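Local structure of programmed Cell Death Protein 5 Homolog (Leishmania major, 6VMT) at residues E50-I55 / G61-V66; M68-A73 / G77-P82; M39-A42 / G48-R51. The protein probably binds DNA and belongs to the PDCD5 family of small, largely helical proteins. All blocks are in the same frame, centred on the assembly; numbering follows the deposited sequence.

Contact 1 (E50-I55 / G61-V66); sequences ERLKRI and GRSQAV
Leu52 and Ser63 meet across a helical hairpin: within the helical run 46-75 the chain doubles back, so that 50-55 and 61-66 lie side by side at 146°, far toward antiparallel, with their axes 8.6 Å apart. The break shows at the start of the second arm, where the N atoms of Gly61 and Arg62 lack bonds to the turn before. A small residue suits the crossing, because the CA atoms of Leu52 and Ser63 are only 5.4 Å apart. Leu52 sends its CD2 branch across the gap; this methyl lies 3.5 Å from Ser63 O and makes an apolar contact with Val66 CG1 at 3.8 Å. Leu52 also touches Val88, and Val66 touches Leu91, both of helix 85-103. Ile55, about one turn on, has its CB directed at the second arm, and its carbonyl carbon C lies 4.4 Å from Ser63 CB. A buried hydroxyl without a partner would probably be costly. With chi1 at 145°, off a staggered position, that of Ser63 is turned to the opposite backbone: Ser63 OG donates to Leu52 O over 2.8 Å, approaching from above the carbonyl plane, 42° out of it.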
loop_
_atom_site.group_PDB
_atom_site.type_symbol
_atom_site.label_atom_id
_atom_site.label_comp_id
_atom_site.label_asym_id
_atom_site.label_seq_id
_atom_site.Cartn_x
_atom_site.Cartn_y
_atom_site.Cartn_z
ATOM N N GLU A 50 7.860 -6.844 8.418
ATOM C CA GLU A 50 8.113 -6.088 9.679
ATOM C C GLU A 50 8.898 -4.808 9.358
ATOM O O GLU A 50 8.463 -3.691 9.731
ATOM C CB GLU A 50 8.885 -6.951 10.676
ATOM C CG GLU A 50 8.114 -8.189 11.088
ATOM C CD GLU A 50 8.782 -9.049 12.143
ATOM O OE1 GLU A 50 9.470 -8.481 13.019
ATOM O OE2 GLU A 50 8.611 -10.286 12.082
ATOM N N ARG A 51 10.018 -4.977 8.675
ATOM C CA ARG A 51 10.919 -3.874 8.288
ATOM C C ARG A 51 10.088 -2.759 7.664
ATOM O O ARG A 51 10.319 -1.594 7.993
ATOM C CB ARG A 51 11.985 -4.390 7.322
ATOM C CG ARG A 51 12.902 -3.299 6.796
ATOM C CD ARG A 51 13.968 -3.824 5.860
ATOM N NE ARG A 51 15.042 -4.496 6.573
ATOM C CZ ARG A 51 16.030 -3.892 7.219
ATOM N NH1 ARG A 51 16.101 -2.573 7.268
ATOM N NH2 ARG A 51 16.947 -4.618 7.823
ATOM N N LEU A 52 9.155 -3.097 6.789
ATOM C CA LEU A 52 8.396 -2.085 6.009
ATOM C C LEU A 52 7.477 -1.296 6.945
ATOM O O LEU A 52 7.295 -0.085 6.711
ATOM C CB LEU A 52 7.583 -2.805 4.933
ATOM C CG LEU A 52 8.230 -2.929 3.563
ATOM C CD1 LEU A 52 7.359 -3.805 2.684
ATOM C CD2 LEU A 52 8.422 -1.562 2.921
ATOM N N LYS A 53 6.874 -1.976 7.923
ATOM C CA LYS A 53 5.935 -1.362 8.894
ATOM C C LYS A 53 6.780 -0.602 9.915
ATOM O O LYS A 53 6.428 0.543 10.250
ATOM C CB LYS A 53 5.019 -2.433 9.492
ATOM C CG LYS A 53 4.122 -3.114 8.462
ATOM C CD LYS A 53 2.811 -3.648 9.007
ATOM C CE LYS A 53 1.805 -3.969 7.920
ATOM N NZ LYS A 53 0.501 -4.366 8.497
ATOM N N ARG A 54 7.907 -1.184 10.312
ATOM C CA ARG A 54 8.883 -0.529 11.219
ATOM C C ARG A 54 9.288 0.847 10.677
ATOM O O ARG A 54 9.389 1.767 11.489
ATOM C CB ARG A 54 10.126 -1.400 11.371
ATOM C CG ARG A 54 10.735 -1.359 12.759
ATOM C CD ARG A 54 11.729 -2.492 12.830
ATOM N NE ARG A 54 12.754 -2.345 11.807
ATOM C CZ ARG A 54 13.469 -3.346 11.306
ATOM N NH1 ARG A 54 13.257 -4.579 11.724
ATOM N NH2 ARG A 54 14.386 -3.127 10.377
ATOM N N ILE A 55 9.533 0.959 9.370
ATOM C CA ILE A 55 9.977 2.207 8.672
ATOM C C ILE A 55 8.770 3.096 8.361
ATOM O O ILE A 55 8.959 4.311 8.160
ATOM C CB ILE A 55 10.739 1.866 7.377
ATOM C CG1 ILE A 55 11.997 1.040 7.658
ATOM C CG2 ILE A 55 11.063 3.121 6.582
ATOM C CD1 ILE A 55 13.145 1.823 8.272
ATOM N N GLY A 61 5.569 7.418 3.829
ATOM C CA GLY A 61 5.598 7.641 2.369
ATOM C C GLY A 61 6.628 6.760 1.685
ATOM O O GLY A 61 6.424 6.359 0.519
ATOM N N ARG A 62 7.734 6.494 2.375
ATOM C CA ARG A 62 8.891 5.758 1.819
ATOM C C ARG A 62 8.499 4.296 1.667
ATOM O O ARG A 62 8.502 3.791 0.545
ATOM C CB ARG A 62 10.066 5.856 2.785
ATOM C CG ARG A 62 11.369 5.368 2.189
ATOM C CD ARG A 62 12.408 6.442 2.374
ATOM N NE ARG A 62 13.216 6.237 3.564
ATOM C CZ ARG A 62 13.925 7.191 4.140
ATOM N NH1 ARG A 62 14.652 6.914 5.209
ATOM N NH2 ARG A 62 13.908 8.414 3.634
ATOM N N SER A 63 8.149 3.692 2.802
ATOM C CA SER A 63 7.671 2.302 2.957
ATOM C C SER A 63 6.499 2.057 2.014
ATOM O O SER A 63 6.411 0.962 1.455
ATOM C CB SER A 63 7.288 2.045 4.375
ATOM O OG SER A 63 6.175 1.178 4.423
ATOM N N GLN A 64 5.653 3.058 1.824
ATOM C CA GLN A 64 4.489 2.968 0.915
ATOM C C GLN A 64 4.963 2.961 -0.537
ATOM O O GLN A 64 4.366 2.230 -1.328
ATOM C CB GLN A 64 3.517 4.112 1.177
ATOM C CG GLN A 64 2.579 4.389 0.012
ATOM C CD GLN A 64 1.511 5.389 0.377
ATOM O OE1 GLN A 64 0.968 5.370 1.481
ATOM N NE2 GLN A 64 1.204 6.270 -0.560
ATOM N N ALA A 65 5.981 3.738 -0.899
ATOM C CA ALA A 65 6.489 3.773 -2.298
ATOM C C ALA A 65 7.030 2.391 -2.705
ATOM O O ALA A 65 6.939 2.031 -3.889
ATOM C CB ALA A 65 7.528 4.853 -2.474
ATOM N N VAL A 66 7.570 1.630 -1.758
ATOM C CA VAL A 66 8.149 0.282 -2.017
ATOM C C VAL A 66 7.000 -0.701 -2.256
ATOM O O VAL A 66 7.014 -1.367 -3.291
ATOM C CB VAL A 66 9.057 -0.149 -0.850
ATOM C CG1 VAL A 66 9.265 -1.650 -0.801
ATOM C CG2 VAL A 66 10.393 0.562 -0.910
#

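Contact 2 (M68-A73 / G77-P82)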
loop_
_atom_site.group_PDB
_atom_site.type_symbol
_atom_site.label_atom_id
_atom_site.label_comp_id
_atom_site.label_asym_id
_atom_site.label_seq_id
_atom_site.Cartn_x
_atom_site.Cartn_y
_atom_site.Cartn_z
ATOM N N MET A 68 3.986 -0.165 -3.155
ATOM C CA MET A 68 3.424 0.101 -4.510
ATOM C C MET A 68 4.273 -0.626 -5.535
ATOM O O MET A 68 3.742 -1.180 -6.459
ATOM C CB MET A 68 3.446 1.585 -4.897
ATOM C CG MET A 68 2.166 2.373 -4.528
ATOM S SD MET A 68 2.326 4.211 -4.712
ATOM C CE MET A 68 2.446 4.356 -6.496
ATOM N N HIS A 69 5.576 -0.470 -5.451
ATOM C CA HIS A 69 6.503 -0.969 -6.487
ATOM C C HIS A 69 6.483 -2.493 -6.465
ATOM O O HIS A 69 6.375 -3.080 -7.538
ATOM C CB HIS A 69 7.924 -0.464 -6.267
ATOM C CG HIS A 69 8.884 -1.012 -7.267
ATOM N ND1 HIS A 69 8.936 -0.554 -8.581
ATOM C CD2 HIS A 69 9.787 -2.002 -7.173
ATOM C CE1 HIS A 69 9.854 -1.225 -9.238
ATOM N NE2 HIS A 69 10.384 -2.121 -8.389
ATOM N N ILE A 70 6.630 -3.098 -5.289
ATOM C CA ILE A 70 6.687 -4.583 -5.158
ATOM C C ILE A 70 5.422 -5.155 -5.781
ATOM O O ILE A 70 5.511 -6.090 -6.539
ATOM C CB ILE A 70 6.794 -4.999 -3.695
ATOM C CG1 ILE A 70 8.175 -4.699 -3.124
ATOM C CG2 ILE A 70 6.407 -6.453 -3.540
ATOM C CD1 ILE A 70 8.230 -4.745 -1.637
ATOM N N ILE A 71 4.276 -4.573 -5.481
ATOM C CA ILE A 71 2.990 -5.105 -5.981
ATOM C C ILE A 71 2.958 -4.983 -7.497
ATOM O O ILE A 71 2.714 -6.004 -8.145
ATOM C CB ILE A 71 1.838 -4.351 -5.338
ATOM C CG1 ILE A 71 1.791 -4.649 -3.849
ATOM C CG2 ILE A 71 0.543 -4.692 -6.042
ATOM C CD1 ILE A 71 0.728 -3.880 -3.139
ATOM N N GLN A 72 3.136 -3.788 -8.057
ATOM C CA GLN A 72 3.066 -3.632 -9.538
ATOM C C GLN A 72 4.072 -4.605 -10.153
ATOM O O GLN A 72 3.724 -5.241 -11.134
ATOM C CB GLN A 72 3.226 -2.176 -10.013
ATOM C CG GLN A 72 4.629 -1.586 -9.909
ATOM C CD GLN A 72 5.581 -1.837 -11.067
ATOM O OE1 GLN A 72 5.189 -1.959 -12.225
ATOM N NE2 GLN A 72 6.872 -1.887 -10.765
ATOM N N ALA A 73 5.241 -4.788 -9.535
ATOM C CA ALA A 73 6.387 -5.545 -10.082
ATOM C C ALA A 73 6.114 -7.046 -10.094
ATOM O O ALA A 73 6.391 -7.693 -11.095
ATOM C CB ALA A 73 7.574 -5.261 -9.226
ATOM N N GLY A 77 5.274 -10.007 -13.084
ATOM C CA GLY A 77 6.366 -10.997 -13.235
ATOM C C GLY A 77 7.751 -10.365 -13.375
ATOM O O GLY A 77 8.681 -11.073 -13.783
ATOM N N LYS A 78 7.926 -9.098 -12.994
ATOM C CA LYS A 78 9.227 -8.377 -13.082
ATOM C C LYS A 78 10.092 -8.634 -11.838
ATOM O O LYS A 78 11.293 -8.335 -11.906
ATOM C CB LYS A 78 8.973 -6.890 -13.361
ATOM C CG LYS A 78 8.379 -6.625 -14.742
ATOM C CD LYS A 78 8.877 -5.381 -15.442
ATOM C CE LYS A 78 8.183 -5.138 -16.765
ATOM N NZ LYS A 78 8.138 -3.693 -17.106
ATOM N N MET A 79 9.521 -9.205 -10.777
ATOM C CA MET A 79 10.192 -9.564 -9.494
ATOM C C MET A 79 9.730 -10.961 -9.104
ATOM O O MET A 79 8.594 -11.310 -9.429
ATOM C CB MET A 79 9.766 -8.634 -8.358
ATOM C CG MET A 79 10.909 -7.907 -7.649
ATOM S SD MET A 79 10.311 -6.361 -6.854
ATOM C CE MET A 79 9.982 -6.965 -5.205
ATOM N N GLN A 80 10.582 -11.717 -8.424
ATOM C CA GLN A 80 10.305 -13.115 -8.035
ATOM C C GLN A 80 9.854 -13.090 -6.586
ATOM O O GLN A 80 10.650 -12.827 -5.691
ATOM C CB GLN A 80 11.565 -13.963 -8.237
ATOM C CG GLN A 80 11.427 -15.426 -7.826
ATOM C CD GLN A 80 11.144 -16.359 -8.979
ATOM O OE1 GLN A 80 11.582 -16.139 -10.111
ATOM N NE2 GLN A 80 10.421 -17.433 -8.690
ATOM N N PRO A 81 8.574 -13.395 -6.301
ATOM C CA PRO A 81 8.121 -13.552 -4.927
ATOM C C PRO A 81 8.590 -14.888 -4.378
ATOM O O PRO A 81 8.812 -15.815 -5.142
ATOM C CB PRO A 81 6.602 -13.511 -5.034
ATOM C CG PRO A 81 6.302 -14.003 -6.423
ATOM C CD PRO A 81 7.506 -13.651 -7.271
ATOM N N PRO A 82 8.757 -15.036 -3.046
ATOM C CA PRO A 82 8.542 -13.959 -2.091
ATOM C C PRO A 82 9.822 -13.125 -1.988
ATOM O O PRO A 82 10.916 -13.661 -2.085
ATOM C CB PRO A 82 8.257 -14.716 -0.802
ATOM C CG PRO A 82 9.219 -15.873 -0.903
ATOM C CD PRO A 82 9.235 -16.251 -2.375
HETATM O O HOH W 1 6.481 -3.123 -14.167
#
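A Schellman motif closes helix 46-75, and a backbone bond joins the two segments there: Lys78 N donates to Ala73 O over 2.8 Å, with an N-H...O angle of 146°. Gly77 makes the reversal, leaving helical geometry with a positive phi of 73°, a conformation that glycine adopts more readily than residues with a side chain. Once past the turn, the chain runs back beside the helix, and Met79 N adds a weak bond to the same Ala73 O at 3.5 Å. The side chain of Met79 covers the last turns. Met79 SD rests 3.8 Å from Ala73 CB, whose small size lets the loop pass close by, and the bend at chi3 (94°) carries the methyl on to Ile70, with Met79 CE 3.6 Å from Ile70 CG1. A flexible, unbranched thioether suits this uneven surface. Met79 SD also lies 5.2 Å from the centroid of the His69 ring, approaching it obliquely. A water donates to Gln72 OE1 at 2.6 Å and accepts a weak bond from Lys78 NZ, bridging two polar side chains. Met79 and Pro81 also touch Val74 in the final turn, while Ile70 packs on Leu91 and His69 on Met95, so the turn holding His69 and Ile70, just before the capped end, packs on helix 85-103.

Contact 3 (M39-A42 / G48-R51); sequences MLRA and GRER
Arg49 reaches from the first turn of helix 46-75 to the C-terminal end of helix 12-43, where it packs on Leu40 and Arg41 across a short interhelical turn. Its CB points toward the other helix, and CG continues that path until bends at chi2 (143°) and chi3 (57°) lay the outer chain against the backbone. There Arg49 CD comes 3.1 Å from Leu40 O, a close approach of a methylene to a carbonyl, and lies 4.4 Å from Leu40 CB. Arg49 NE follows, 3.7 Å from Arg41 CA, which sits over one face of the guanidinium, off toward its rim. Arg49 CZ lies 3.9 Å from Arg41 CA. At the tip, Arg49 NH1 passes 3.4 Å from Arg41 O, but that oxygen lies over the flat face and the angle is too poor for a hydrogen bond; NH1 instead bonds to Val44 O in the turn. Arg49 NH2 lies 4.3 Å from Arg41 CG, on the aliphatic part of that side chain. Arginine suits the place because it joins a long apolar stem to a broad cation. Carbonyl oxygens at the end of a helix carry partial negative charge, which probably favours that cation and may offset the like charge of Arg41, whose NH1 lies 5.2 Å from Arg49 NH2.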
loop_
_atom_site.group_PDB
_atom_site.type_symbol
_atom_site.label_atom_id
_atom_site.label_comp_id
_atom_site.label_asym_id
_atom_site.label_seq_id
_atom_site.Cartn_x
_atom_site.Cartn_y
_atom_site.Cartn_z
ATOM N N MET A 39 -1.942 -9.316 -0.522
ATOM C CA MET A 39 -0.992 -9.241 -1.648
ATOM C C MET A 39 0.428 -9.188 -1.073
ATOM O O MET A 39 1.260 -9.950 -1.531
ATOM C CB MET A 39 -1.327 -8.022 -2.502
ATOM C CG MET A 39 -2.499 -8.230 -3.413
ATOM S SD MET A 39 -2.587 -6.853 -4.594
ATOM C CE MET A 39 -4.131 -7.033 -5.494
ATOM N N LEU A 40 0.673 -8.425 -0.015
ATOM C CA LEU A 40 2.007 -8.328 0.638
ATOM C C LEU A 40 2.340 -9.574 1.434
ATOM O O LEU A 40 3.519 -9.883 1.494
ATOM C CB LEU A 40 2.060 -7.132 1.587
ATOM C CG LEU A 40 2.036 -5.763 0.926
ATOM C CD1 LEU A 40 2.008 -4.682 1.985
ATOM C CD2 LEU A 40 3.244 -5.577 0.022
ATOM N N ARG A 41 1.384 -10.225 2.092
ATOM C CA ARG A 41 1.671 -11.487 2.841
ATOM C C ARG A 41 2.290 -12.492 1.867
ATOM O O ARG A 41 3.262 -13.137 2.243
ATOM C CB ARG A 41 0.420 -12.122 3.458
ATOM C CG ARG A 41 -0.023 -11.539 4.791
ATOM C CD ARG A 41 -1.512 -11.753 5.065
ATOM N NE ARG A 41 -1.802 -11.856 6.490
ATOM C CZ ARG A 41 -1.539 -12.927 7.245
ATOM N NH1 ARG A 41 -0.978 -14.007 6.716
ATOM N NH2 ARG A 41 -1.837 -12.911 8.534
ATOM N N ALA A 42 1.759 -12.561 0.641
ATOM C CA ALA A 42 2.085 -13.559 -0.405
ATOM C C ALA A 42 3.396 -13.228 -1.118
ATOM O O ALA A 42 4.075 -14.183 -1.579
ATOM C CB ALA A 42 0.968 -13.594 -1.408
ATOM N N GLY A 48 10.846 -8.999 5.984
ATOM C CA GLY A 48 10.796 -7.851 5.062
ATOM C C GLY A 48 9.521 -7.071 5.268
ATOM O O GLY A 48 9.486 -5.883 4.937
ATOM N N ARG A 49 8.506 -7.732 5.812
ATOM C CA ARG A 49 7.181 -7.124 6.067
ATOM C C ARG A 49 7.199 -6.334 7.378
ATOM O O ARG A 49 6.590 -5.248 7.393
ATOM C CB ARG A 49 6.103 -8.205 6.065
ATOM C CG ARG A 49 5.100 -8.037 4.938
ATOM C CD ARG A 49 4.648 -9.351 4.355
ATOM N NE ARG A 49 4.089 -10.202 5.384
ATOM C CZ ARG A 49 4.410 -11.471 5.586
ATOM N NH1 ARG A 49 5.291 -12.086 4.807
ATOM N NH2 ARG A 49 3.826 -12.129 6.574
ATOM N N GLU A 50 7.860 -6.844 8.418
ATOM C CA GLU A 50 8.113 -6.088 9.679
ATOM C C GLU A 50 8.898 -4.808 9.358
ATOM O O GLU A 50 8.463 -3.691 9.731
ATOM C CB GLU A 50 8.885 -6.951 10.676
ATOM C CG GLU A 50 8.114 -8.189 11.088
ATOM C CD GLU A 50 8.782 -9.049 12.143
ATOM O OE1 GLU A 50 9.470 -8.481 13.019
ATOM O OE2 GLU A 50 8.611 -10.286 12.082
ATOM N N ARG A 51 10.018 -4.977 8.675
ATOM C CA ARG A 51 10.919 -3.874 8.288
ATOM C C ARG A 51 10.088 -2.759 7.664
ATOM O O ARG A 51 10.319 -1.594 7.993
ATOM C CB ARG A 51 11.985 -4.390 7.322
ATOM C CG ARG A 51 12.902 -3.299 6.796
ATOM C CD ARG A 51 13.968 -3.824 5.860
ATOM N NE ARG A 51 15.042 -4.496 6.573
ATOM C CZ ARG A 51 16.030 -3.892 7.219
ATOM N NH1 ARG A 51 16.101 -2.573 7.268
ATOM N NH2 ARG A 51 16.947 -4.618 7.823
#

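In the fold
Helix 46-75 runs through all three contacts. Contact 3 joins its start to the end of helix 12-43, contact 1 folds it back on itself, and contact 2 caps its end. Contacts 1 and 3 share Glu50 and Arg51, with centres about 10 Å apart; Arg51 forms a salt bridge to Asp85, tying this shared turn to the start of helix 85-103. The doubling back brings contact 2 to contact 3, centre to centre about 12 Å: Ile71 CG2 lies 4.1 Å from Met39 SD, and Ile71 CG1 4.2 Å from Leu40 CD2. Contacts 1 and 2, about 15 Å apart between centres, are consecutive along the chain, and both pack against Leu91 of helix 85-103.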